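CBS domain-containing protein (Pyrococcus horikoshii, PDB 2YZQ) is of unknown function but carries four CBS motifs and binds S-adenosylmethionine, consistent with a ligand-sensing role. Local coordinates at residues R2-M7 against K74-L79; Q9-I14 against V104-V109. One frame throughout, in Å; residues are numbered along the deposited sequence.

Contact 1: R2-M7 against K74-L79; sequences RVKTIM and KENDTL
Val3 N donates to Asp77 O at 2.9 Å with a nearly straight N-H...O angle of 166°, and Lys4 N reaches Glu75 O at 2.8 Å. The first turn of helix 3-6 is thereby held against the type I beta turn Lys74 to Asp77 that leads into helix 79-89, joining two CBS motifs. Outside this backbone pairing, Lys4 spans the turn: its chain is bent at chi3 (-64°), which places CE near Asn76 OD1, and NZ bonds to OD1 at 3.0 Å in the carbonyl plane. Glu75 lies obliquely across Lys4, with OE2 3.5 Å from Lys4 CB and 3.7 Å from Met7 CE. An alanine here would probably deprive Lys4 NZ of a nearby opposite charge, Glu75 OE1 at 4.3 Å and beyond salt-bridge range, and take away the OE2 contact with Met7 CE. On the apolar side, Ile6 CG1 meets Leu79 CD1 at 3.7 Å, the two side chains crossing at about a right angle, with Tyr116 and Leu107 touching both. The turn itself is closed by Asp77 N to Lys74 O and, in return, by Lys74 N, which meets Asp77 OD2 at 2.8 Å from 44° above the carboxylate plane.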
loop_
_atom_site.group_PDB
_atom_site.type_symbol
_atom_site.label_atom_id
_atom_site.label_comp_id
_atom_site.label_asym_id
_atom_site.label_seq_id
_atom_site.Cartn_x
_atom_site.Cartn_y
_atom_site.Cartn_z
ATOM N N ARG A 2 -13.824 14.626 1.272
ATOM C CA ARG A 2 -13.530 14.599 2.717
ATOM C C ARG A 2 -13.286 13.191 3.230
ATOM O O ARG A 2 -13.809 12.205 2.675
ATOM C CB ARG A 2 -14.611 15.298 3.550
ATOM C CG ARG A 2 -14.633 16.807 3.320
ATOM C CD ARG A 2 -15.642 17.492 4.207
ATOM N NE ARG A 2 -16.011 18.799 3.669
ATOM C CZ ARG A 2 -15.401 19.945 3.964
ATOM N NH1 ARG A 2 -14.379 19.978 4.816
ATOM N NH2 ARG A 2 -15.829 21.075 3.409
ATOM N N VAL A 3 -12.629 13.496 4.363
ATOM C CA VAL A 3 -12.300 12.218 4.978
ATOM C C VAL A 3 -13.527 11.370 5.317
ATOM O O VAL A 3 -13.540 10.157 5.087
ATOM C CB VAL A 3 -11.470 12.445 6.261
ATOM C CG1 VAL A 3 -11.351 11.156 7.049
ATOM C CG2 VAL A 3 -10.081 12.980 5.893
ATOM N N LYS A 4 -14.558 12.018 5.853
ATOM C CA LYS A 4 -15.786 11.334 6.262
ATOM C C LYS A 4 -16.392 10.422 5.200
ATOM O O LYS A 4 -17.002 9.402 5.520
ATOM C CB LYS A 4 -16.833 12.368 6.689
ATOM C CG LYS A 4 -17.328 13.243 5.548
ATOM C CD LYS A 4 -17.985 14.523 6.054
ATOM C CE LYS A 4 -19.243 14.238 6.855
ATOM N NZ LYS A 4 -19.830 15.497 7.394
ATOM N N THR A 5 -16.212 10.782 3.935
ATOM C CA THR A 5 -16.778 10.009 2.838
ATOM C C THR A 5 -15.996 8.750 2.485
ATOM O O THR A 5 -16.570 7.752 2.052
ATOM C CB THR A 5 -16.883 10.881 1.571
ATOM O OG1 THR A 5 -17.550 12.110 1.894
ATOM C CG2 THR A 5 -17.657 10.155 0.479
ATOM N N ILE A 6 -14.688 8.791 2.695
ATOM C CA ILE A 6 -13.831 7.670 2.334
ATOM C C ILE A 6 -13.423 6.756 3.489
ATOM O O ILE A 6 -13.084 5.593 3.274
ATOM C CB ILE A 6 -12.563 8.208 1.620
ATOM C CG1 ILE A 6 -12.974 9.187 0.512
ATOM C CG2 ILE A 6 -11.745 7.064 1.031
ATOM C CD1 ILE A 6 -13.947 8.606 -0.515
ATOM N N MET A 7 -13.477 7.266 4.716
ATOM C CA MET A 7 -13.080 6.471 5.877
ATOM C C MET A 7 -14.051 5.339 6.187
ATOM O O MET A 7 -15.180 5.321 5.699
ATOM C CB MET A 7 -12.985 7.363 7.117
ATOM C CG MET A 7 -14.341 7.908 7.560
ATOM S SD MET A 7 -14.233 8.968 9.005
ATOM C CE MET A 7 -15.903 8.809 9.682
ATOM N N LYS A 74 -9.661 14.853 11.366
ATOM C CA LYS A 74 -11.069 14.909 11.741
ATOM C C LYS A 74 -11.851 14.530 10.488
ATOM O O LYS A 74 -11.352 14.703 9.374
ATOM C CB LYS A 74 -11.441 16.313 12.215
ATOM C CG LYS A 74 -10.812 16.680 13.552
ATOM C CD LYS A 74 -11.292 18.029 14.052
ATOM C CE LYS A 74 -10.758 18.311 15.448
ATOM N NZ LYS A 74 -9.271 18.217 15.499
ATOM N N GLU A 75 -13.068 14.015 10.654
ATOM C CA GLU A 75 -13.849 13.586 9.497
ATOM C C GLU A 75 -14.164 14.676 8.481
ATOM O O GLU A 75 -14.386 14.378 7.311
ATOM C CB GLU A 75 -15.156 12.902 9.933
ATOM C CG GLU A 75 -16.230 13.831 10.482
ATOM C CD GLU A 75 -17.595 13.165 10.549
ATOM O OE1 GLU A 75 -18.526 13.761 11.133
ATOM O OE2 GLU A 75 -17.743 12.048 10.011
ATOM N N ASN A 76 -14.168 15.935 8.906
ATOM C CA ASN A 76 -14.474 17.009 7.972
ATOM C C ASN A 76 -13.239 17.604 7.307
ATOM O O ASN A 76 -13.330 18.594 6.578
ATOM C CB ASN A 76 -15.303 18.097 8.660
ATOM C CG ASN A 76 -16.701 17.617 9.017
ATOM O OD1 ASN A 76 -17.427 17.101 8.167
ATOM N ND2 ASN A 76 -17.084 17.787 10.278
ATOM N N ASP A 77 -12.083 17.000 7.562
ATOM C CA ASP A 77 -10.856 17.461 6.930
ATOM C C ASP A 77 -10.869 16.971 5.484
ATOM O O ASP A 77 -11.603 16.043 5.133
ATOM C CB ASP A 77 -9.618 16.910 7.648
ATOM C CG ASP A 77 -9.327 17.633 8.950
ATOM O OD1 ASP A 77 -9.651 18.835 9.047
ATOM O OD2 ASP A 77 -8.755 17.008 9.867
ATOM N N THR A 78 -10.061 17.599 4.641
ATOM C CA THR A 78 -9.999 17.205 3.240
ATOM C C THR A 78 -9.146 15.954 3.087
ATOM O O THR A 78 -8.329 15.641 3.954
ATOM C CB THR A 78 -9.363 18.306 2.385
ATOM O OG1 THR A 78 -8.026 18.542 2.843
ATOM C CG2 THR A 78 -10.170 19.594 2.484
ATOM N N LEU A 79 -9.338 15.233 1.986
ATOM C CA LEU A 79 -8.539 14.040 1.741
ATOM C C LEU A 79 -7.102 14.489 1.528
ATOM O O LEU A 79 -6.160 13.751 1.809
ATOM C CB LEU A 79 -9.030 13.289 0.500
ATOM C CG LEU A 79 -10.313 12.474 0.643
ATOM C CD1 LEU A 79 -10.636 11.809 -0.685
ATOM C CD2 LEU A 79 -10.138 11.427 1.735
#

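Contact 2: Q9-I14 against V104-V109; sequences QNPVTI and VGILTV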
loop_
_atom_site.group_PDB
_atom_site.type_symbol
_atom_site.label_atom_id
_atom_site.label_comp_id
_atom_site.label_asym_id
_atom_site.label_seq_id
_atom_site.Cartn_x
_atom_site.Cartn_y
_atom_site.Cartn_z
ATOM N N GLN A 9 -16.145 3.855 9.084
ATOM C CA GLN A 9 -16.596 4.326 10.388
ATOM C C GLN A 9 -16.609 3.276 11.492
ATOM O O GLN A 9 -16.602 2.077 11.230
ATOM C CB GLN A 9 -17.996 4.929 10.276
ATOM C CG GLN A 9 -18.160 5.902 9.131
ATOM C CD GLN A 9 -19.257 6.904 9.387
ATOM O OE1 GLN A 9 -19.012 7.986 9.923
ATOM N NE2 GLN A 9 -20.484 6.546 9.025
ATOM N N ASN A 10 -16.612 3.764 12.729
ATOM C CA ASN A 10 -16.676 2.934 13.925
ATOM C C ASN A 10 -15.694 1.770 13.962
ATOM O O ASN A 10 -16.088 0.607 14.015
ATOM C CB ASN A 10 -18.103 2.411 14.085
ATOM C CG ASN A 10 -19.130 3.524 14.040
ATOM O OD1 ASN A 10 -19.156 4.393 14.910
ATOM N ND2 ASN A 10 -19.978 3.508 13.016
ATOM N N PRO A 11 -14.393 2.073 13.950
ATOM C CA PRO A 11 -13.386 1.013 13.986
ATOM C C PRO A 11 -13.350 0.311 15.336
ATOM O O PRO A 11 -13.597 0.928 16.376
ATOM C CB PRO A 11 -12.093 1.767 13.708
ATOM C CG PRO A 11 -12.341 3.075 14.386
ATOM C CD PRO A 11 -13.752 3.400 13.932
ATOM N N VAL A 12 -13.056 -0.982 15.317
ATOM C CA VAL A 12 -12.950 -1.730 16.555
ATOM C C VAL A 12 -11.644 -1.259 17.182
ATOM O O VAL A 12 -10.619 -1.166 16.504
ATOM C CB VAL A 12 -12.900 -3.251 16.297
ATOM C CG1 VAL A 12 -14.284 -3.760 15.932
ATOM C CG2 VAL A 12 -11.927 -3.556 15.173
ATOM N N THR A 13 -11.690 -0.934 18.466
ATOM C CA THR A 13 -10.507 -0.452 19.163
ATOM C C THR A 13 -10.151 -1.366 20.322
ATOM O O THR A 13 -10.890 -2.294 20.649
ATOM C CB THR A 13 -10.735 0.959 19.732
ATOM O OG1 THR A 13 -11.755 0.903 20.735
ATOM C CG2 THR A 13 -11.165 1.919 18.630
ATOM N N ILE A 14 -9.009 -1.097 20.939
ATOM C CA ILE A 14 -8.564 -1.879 22.079
ATOM C C ILE A 14 -8.221 -0.930 23.213
ATOM O O ILE A 14 -7.444 0.007 23.041
ATOM C CB ILE A 14 -7.325 -2.734 21.741
ATOM C CG1 ILE A 14 -7.684 -3.762 20.665
ATOM C CG2 ILE A 14 -6.814 -3.427 22.996
ATOM C CD1 ILE A 14 -6.559 -4.722 20.327
ATOM N N VAL A 104 -13.336 7.777 15.559
ATOM C CA VAL A 104 -14.652 7.601 14.953
ATOM C C VAL A 104 -14.529 6.966 13.572
ATOM O O VAL A 104 -15.529 6.653 12.932
ATOM C CB VAL A 104 -15.415 8.944 14.825
ATOM C CG1 VAL A 104 -15.708 9.505 16.210
ATOM C CG2 VAL A 104 -14.608 9.933 14.005
ATOM N N GLY A 105 -13.296 6.769 13.117
ATOM C CA GLY A 105 -13.097 6.161 11.817
ATOM C C GLY A 105 -11.630 5.890 11.557
ATOM O O GLY A 105 -10.771 6.320 12.323
ATOM N N ILE A 106 -11.359 5.151 10.487
ATOM C CA ILE A 106 -10.000 4.831 10.076
ATOM C C ILE A 106 -9.960 4.997 8.563
ATOM O O ILE A 106 -10.879 4.577 7.858
ATOM C CB ILE A 106 -9.612 3.379 10.437
ATOM C CG1 ILE A 106 -9.540 3.214 11.956
ATOM C CG2 ILE A 106 -8.262 3.026 9.801
ATOM C CD1 ILE A 106 -8.524 4.120 12.635
ATOM N N LEU A 107 -8.906 5.630 8.067
ATOM C CA LEU A 107 -8.763 5.850 6.635
ATOM C C LEU A 107 -7.419 5.302 6.185
ATOM O O LEU A 107 -6.378 5.727 6.677
ATOM C CB LEU A 107 -8.832 7.342 6.321
ATOM C CG LEU A 107 -8.576 7.743 4.867
ATOM C CD1 LEU A 107 -9.725 7.256 3.988
ATOM C CD2 LEU A 107 -8.435 9.251 4.774
ATOM N N THR A 108 -7.447 4.358 5.252
ATOM C CA THR A 108 -6.213 3.761 4.754
ATOM C C THR A 108 -5.932 4.164 3.318
ATOM O O THR A 108 -6.778 4.737 2.640
ATOM C CB THR A 108 -6.275 2.225 4.779
ATOM O OG1 THR A 108 -7.190 1.767 3.775
ATOM C CG2 THR A 108 -6.737 1.733 6.138
ATOM N N VAL A 109 -4.722 3.860 2.862
ATOM C CA VAL A 109 -4.347 4.151 1.489
ATOM C C VAL A 109 -5.279 3.334 0.601
ATOM O O VAL A 109 -5.747 3.815 -0.430
ATOM C CB VAL A 109 -2.888 3.738 1.207
ATOM C CG1 VAL A 109 -2.603 3.835 -0.283
ATOM C CG2 VAL A 109 -1.940 4.638 1.979
HETATM O O HOH W 1 -18.011 8.064 12.541
#
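Pro11 packs obliquely against Ile106, its CB only 3.4 Å from Ile106 CG1, closer than ordinary van der Waals contact. This is the tight part of a join between the short edge strand 8-9 and strand 103-108 in a mixed CBS-domain sheet. The proline ring also rests on backbone: CD sits 3.5 Å from Gly105 N. With chi1 at -67°, Ile106 CG1 is anti to its own carbonyl carbon, and it is this branch that meets the ring. Ile106 also touches Pro36 and Val95, so the apolar patch continues beyond the two segments.

At the Gln9 end the contact is looser and wetter. Gln9 and Gly105 form an antiparallel non-hydrogen-bonded pair with CA atoms 4.2 Å apart, and the chain then leaves the sheet at Asn10. Asn10 N donates to Val104 O at 3.1 Å, approaching from 55° above the carbonyl plane. A water donates to the same oxygen at 2.9 Å and to Gln9 OE1 at 2.8 Å, so the amide end of the exposed glutamine is linked to the strand through the water, while its backbone pairs with Gly105 directly. Val104 and Gly105 both face Val96 as a classic beta bulge. Two donors, one backbone and one solvent, thus grip Val104 O, which implies that polar bonding secures the start of the loop while hydrophobic contact secures Pro11.

How the contacts relate
Contacts 1 and 2 have centres 12 Å apart and follow one another along the N-terminal chain: 2-7 runs into 9-14, while 74-79 and 104-109 both belong to the second CBS motif, so the segments alternate. They meet directly where Ile6 CG2 packs on Leu107 CD1 at 3.6 Å and Met7 CB on Ile106 O at 3.6 Å. Strand 93-97 links them further, since Val96 touches Val3, Met7 and Glu75 and hydrogen-bonds to Val104 and Gly105. Both lie away from the S-adenosylmethionine site, whose pocket residues fall between 158 and 256; they join parts of the first two CBS motifs.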